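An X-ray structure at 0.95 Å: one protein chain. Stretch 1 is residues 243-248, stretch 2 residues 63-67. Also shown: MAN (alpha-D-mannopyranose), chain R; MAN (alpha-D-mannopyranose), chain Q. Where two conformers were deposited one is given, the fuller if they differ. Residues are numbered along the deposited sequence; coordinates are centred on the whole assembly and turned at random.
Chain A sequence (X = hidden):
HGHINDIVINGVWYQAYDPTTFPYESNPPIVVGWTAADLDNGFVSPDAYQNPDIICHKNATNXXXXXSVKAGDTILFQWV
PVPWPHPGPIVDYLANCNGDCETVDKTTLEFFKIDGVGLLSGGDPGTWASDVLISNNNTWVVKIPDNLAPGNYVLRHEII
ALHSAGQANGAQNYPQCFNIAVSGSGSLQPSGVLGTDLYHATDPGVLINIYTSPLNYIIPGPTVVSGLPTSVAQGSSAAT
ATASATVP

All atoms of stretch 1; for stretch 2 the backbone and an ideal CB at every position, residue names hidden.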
ATOM      1  N   ALA A 243       9.207 -16.090  -8.222  1.00  7.22           N
ATOM      2  CA  ALA A 243       9.653 -15.386  -9.407  1.00  7.04           C
ATOM      3  C   ALA A 243      10.513 -14.224  -8.999  1.00  6.92           C
ATOM      4  O   ALA A 243      10.544 -13.804  -7.854  1.00  8.75           O
ATOM      5  CB  ALA A 243       8.450 -14.900 -10.213  1.00  8.39           C
ATOM      6  N   SER A 244      11.196 -13.634  -9.976  1.00  8.26           N
ATOM      7  CA  SER A 244      12.003 -12.471  -9.790  1.00  7.67           C
ATOM      8  C   SER A 244      11.417 -11.305 -10.536  1.00  5.96           C
ATOM      9  O   SER A 244      10.717 -11.459 -11.542  1.00  6.54           O
ATOM     10  CB  SER A 244      13.399 -12.725 -10.313  1.00 10.09           C
ATOM     11  OG  SER A 244      13.997 -13.738  -9.554  1.00 15.38           O
ATOM     12  N   ALA A 245      11.724 -10.114 -10.052  1.00  5.80           N
ATOM     13  CA  ALA A 245      11.320  -8.893 -10.728  1.00  5.68           C
ATOM     14  C   ALA A 245      11.897  -8.882 -12.159  1.00  5.56           C
ATOM     15  O   ALA A 245      13.101  -9.085 -12.340  1.00  6.68           O
ATOM     16  CB  ALA A 245      11.862  -7.681  -9.974  1.00  5.99           C
ATOM     17  N   THR A 246      11.033  -8.630 -13.137  1.00  5.10           N
ATOM     18  CA  THR A 246      11.416  -8.640 -14.537  1.00  5.52           C
ATOM     19  C   THR A 246      11.925  -7.253 -14.911  1.00  5.47           C
ATOM     20  O   THR A 246      11.256  -6.255 -14.660  1.00  5.86           O
ATOM     21  CB  THR A 246      10.209  -8.975 -15.410  1.00  5.59           C
ATOM     22  OG1 THR A 246       9.662 -10.204 -14.930  1.00  5.42           O
ATOM     23  CG2 THR A 246      10.613  -9.104 -16.872  1.00  6.72           C
ATOM     24  N   VAL A 247      13.125  -7.214 -15.516  1.00  6.19           N
ATOM     25  CA  VAL A 247      13.713  -5.951 -15.905  1.00  7.74           C
ATOM     26  C   VAL A 247      13.273  -5.607 -17.324  1.00 10.15           C
ATOM     27  O   VAL A 247      13.137  -6.488 -18.148  1.00 14.72           O
ATOM     28  CB  VAL A 247      15.230  -5.939 -15.772  1.00 10.50           C
ATOM     29  CG1 VAL A 247      15.618  -6.223 -14.336  1.00 12.14           C
ATOM     30  CG2 VAL A 247      15.860  -6.846 -16.756  1.00 13.70           C
ATOM     31  N   PRO A 248      13.016  -4.351 -17.607  1.00 11.20           N
ATOM     32  CA  PRO A 248      12.861  -3.951 -18.993  1.00 15.50           C
ATOM     33  C   PRO A 248      14.139  -4.254 -19.806  1.00 18.11           C
ATOM     34  O   PRO A 248      15.243  -4.027 -19.264  1.00 24.89           O
ATOM     35  CB  PRO A 248      12.701  -2.443 -18.923  1.00 17.05           C
ATOM     36  CG  PRO A 248      12.406  -2.110 -17.560  1.00 15.40           C
ATOM     37  CD  PRO A 248      12.901  -3.221 -16.687  1.00 13.07           C
ATOM     38  OXT PRO A 248      14.185  -4.690 -20.927  1.00 24.06           O
ATOM     39  N   UNK A  63      11.654   0.999  -7.998  1.00  4.93           N
ATOM     40  CA  UNK A  63      12.019  -0.390  -8.201  1.00  4.95           C
ATOM     41  C   UNK A  63      12.491  -0.563  -9.639  1.00  4.90           C
ATOM     42  O   UNK A  63      11.940   0.057 -10.557  1.00  5.23           O
ATOM     43  CB  UNK A  63      10.846  -1.321  -7.889  1.00  4.95           C
ATOM     44  N   UNK A  64      13.486  -1.431  -9.840  1.00  4.98           N
ATOM     45  CA  UNK A  64      14.143  -1.570 -11.146  0.53  5.41           C
ATOM     46  C   UNK A  64      13.643  -2.771 -11.937  1.00  5.34           C
ATOM     47  O   UNK A  64      14.163  -3.076 -13.013  1.00  5.90           O
ATOM     48  CB  UNK A  64      15.657  -1.685 -10.957  0.53  5.41           C
ATOM     49  N   UNK A  65      12.622  -3.444 -11.426  1.00  5.15           N
ATOM     50  CA  UNK A  65      11.889  -4.435 -12.199  1.00  5.32           C
ATOM     51  C   UNK A  65      10.426  -4.449 -11.765  1.00  4.83           C
ATOM     52  O   UNK A  65      10.000  -3.648 -10.938  1.00  5.10           O
ATOM     53  CB  UNK A  65      12.515  -5.822 -12.035  1.00  5.32           C
ATOM     54  N   UNK A  66       9.671  -5.395 -12.348  1.00  5.10           N
ATOM     55  CA  UNK A  66       8.237  -5.428 -12.131  1.00  5.17           C
ATOM     56  C   UNK A  66       7.709  -6.852 -12.099  1.00  4.94           C
ATOM     57  O   UNK A  66       8.370  -7.798 -12.563  1.00  5.52           O
ATOM     58  CB  UNK A  66       7.519  -4.627 -13.219  1.00  5.17           C
ATOM     59  N   UNK A  67       6.501  -6.990 -11.560  1.00  5.07           N
ATOM     60  CA  UNK A  67       5.781  -8.241 -11.586  1.00  5.30           C
ATOM     61  C   UNK A  67       4.693  -8.195 -12.642  1.00  5.34           C
ATOM     62  O   UNK A  67       3.866  -7.286 -12.641  1.00  6.16           O
ATOM     63  CB  UNK A  67       5.187  -8.551 -10.211  1.00  5.30           C
TER
HETATM   64  C1  MAN R 317       8.269 -10.244 -14.734  1.00  5.63           C
HETATM   65  C2  MAN R 317       7.975 -11.406 -13.823  1.00  5.32           C
HETATM   66  C3  MAN R 317       8.242 -12.726 -14.499  1.00  5.37           C
HETATM   67  C4  MAN R 317       7.554 -12.776 -15.868  1.00  5.71           C
HETATM   68  C5  MAN R 317       7.878 -11.549 -16.713  1.00  5.42           C
HETATM   69  C6  MAN R 317       7.055 -11.516 -17.992  1.00  6.66           C
HETATM   70  O2  MAN R 317       6.584 -11.293 -13.453  1.00  5.82           O
HETATM   71  O3  MAN R 317       7.805 -13.796 -13.675  1.00  5.99           O
HETATM   72  O4  MAN R 317       7.992 -13.931 -16.573  1.00  7.40           O
HETATM   73  O5  MAN R 317       7.591 -10.345 -15.980  1.00  5.47           O
HETATM   74  O6  MAN R 317       7.408 -10.408 -18.793  1.00  7.25           O
HETATM   75  C1  MAN Q 316      15.350 -14.076  -9.982  0.70 16.38           C
HETATM   76  C2  MAN Q 316      15.864 -15.163  -9.108  0.70 19.22           C
HETATM   77  C3  MAN Q 316      16.002 -14.589  -7.709  0.70 17.22           C
HETATM   78  C4  MAN Q 316      16.991 -13.417  -7.690  0.70 17.05           C
HETATM   79  C5  MAN Q 316      16.538 -12.359  -8.679  0.70 16.75           C
HETATM   80  C6  MAN Q 316      17.571 -11.254  -8.843  0.70 20.23           C
HETATM   81  O2  MAN Q 316      17.100 -15.576  -9.665  0.70 22.93           O
HETATM   82  O3  MAN Q 316      16.500 -15.583  -6.813  0.70 25.07           O
HETATM   83  O4  MAN Q 316      16.982 -12.826  -6.394  0.70 22.05           O
HETATM   84  O5  MAN Q 316      16.266 -12.971  -9.938  0.70 15.88           O
HETATM   85  O6  MAN Q 316      18.779 -11.810  -9.377  0.70 26.42           O

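Residues 243-248 form the C-terminal end of the chain, without regular secondary structure, and the touching parts of the two stretches run 109° apart, end to end. The contact is small, burying 271 Å² in all, and centres on Thr-246, whose backbone N and O both bond to the backbone of position 66.

At position 63 the ideal CB finds nothing of stretch 1 within 5.5 Å. This contact sets no preference there, and the residue is Ala-63.

Position 64 has phi/psi of -100/6, open to almost any residue, and its CA-to-CB bond points sideways, again with no atom of stretch 1 within 5.5 Å of the ideal CB. A long polar or charged chain would fit, as would a small one. The residue is Lys-64, in an m, t, t, t conformation that carries its end away from stretch 1. Its contribution here comes from the backbone: its O lies 3.7 Å from CG1 of Val-247 and 3.9 Å from CD of Pro-248.

Position 65 is the most restrictive. Its ideal CB points toward stretch 1 and would sit 2.9 Å from CB of Ala-245 and 2.9 Å from O of Thr-246, both clashes. With phi/psi of -148/-176 the backbone is extended and does not itself demand glycine; the lack of space does. Gly-65 meets the requirement, and its bare CA packs 3.1 Å from O of Thr-246 and 3.9 Å from CB of Ala-245.

At position 66 the backbone pairs with Thr-246 as a single antiparallel bridge: Thr-246 N donates to the O of residue 66 (2.8 Å, nearly straight at 172°), and the N of residue 66 donates to Thr-246 O (2.9 Å, more bent at 141°). These bonds would form with many side chains. CA-to-CB points away, with the ideal CB 4.3 Å from Thr-246 O, but a chain able to turn back could cover the threonine and approach the mannose of chain R, joined to Thr-246 OG1 through C1 (1.4 Å). An aromatic ring or a long, flexible chain would suit. His-66 does this with chi1 at 59° (p): Thr-246 CB lies over a face of the imidazole, 4.2 Å from its centroid, in a CH-pi contact. ND1 comes within 3.2 Å of Thr-246 O, but the angle is too poor for a hydrogen bond, and it bonds elsewhere in the structure.

Position 67 points its CB away, so stretch 1 asks little of it. Ala-67 makes no contact with stretch 1, although its CA lies 3.7 Å from O2 of the chain R mannose.

Stretch 2 63-67: AKGHA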
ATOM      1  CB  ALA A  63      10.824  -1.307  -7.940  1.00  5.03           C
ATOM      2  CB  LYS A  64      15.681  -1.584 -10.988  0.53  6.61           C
ATOM      3  CG  LYS A  64      16.252  -0.262 -10.522  0.53  7.71           C
ATOM      4  CD  LYS A  64      17.760  -0.130 -10.766  0.53  9.33           C
ATOM      5  CE  LYS A  64      18.303   1.183 -10.255  0.53  9.93           C
ATOM      6  NZ  LYS A  64      19.793   1.222 -10.414  0.53  9.97           N
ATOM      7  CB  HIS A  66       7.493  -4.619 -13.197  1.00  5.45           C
ATOM      8  CG  HIS A  66       7.736  -5.079 -14.586  1.00  5.91           C
ATOM      9  ND1 HIS A  66       8.716  -4.525 -15.369  1.00  6.77           N
ATOM     10  CD2 HIS A  66       7.210  -6.101 -15.301  1.00  7.12           C
ATOM     11  CE1 HIS A  66       8.757  -5.163 -16.527  1.00  7.79           C
ATOM     12  NE2 HIS A  66       7.859  -6.128 -16.520  1.00  7.89           N
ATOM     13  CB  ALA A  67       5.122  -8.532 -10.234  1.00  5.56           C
TER
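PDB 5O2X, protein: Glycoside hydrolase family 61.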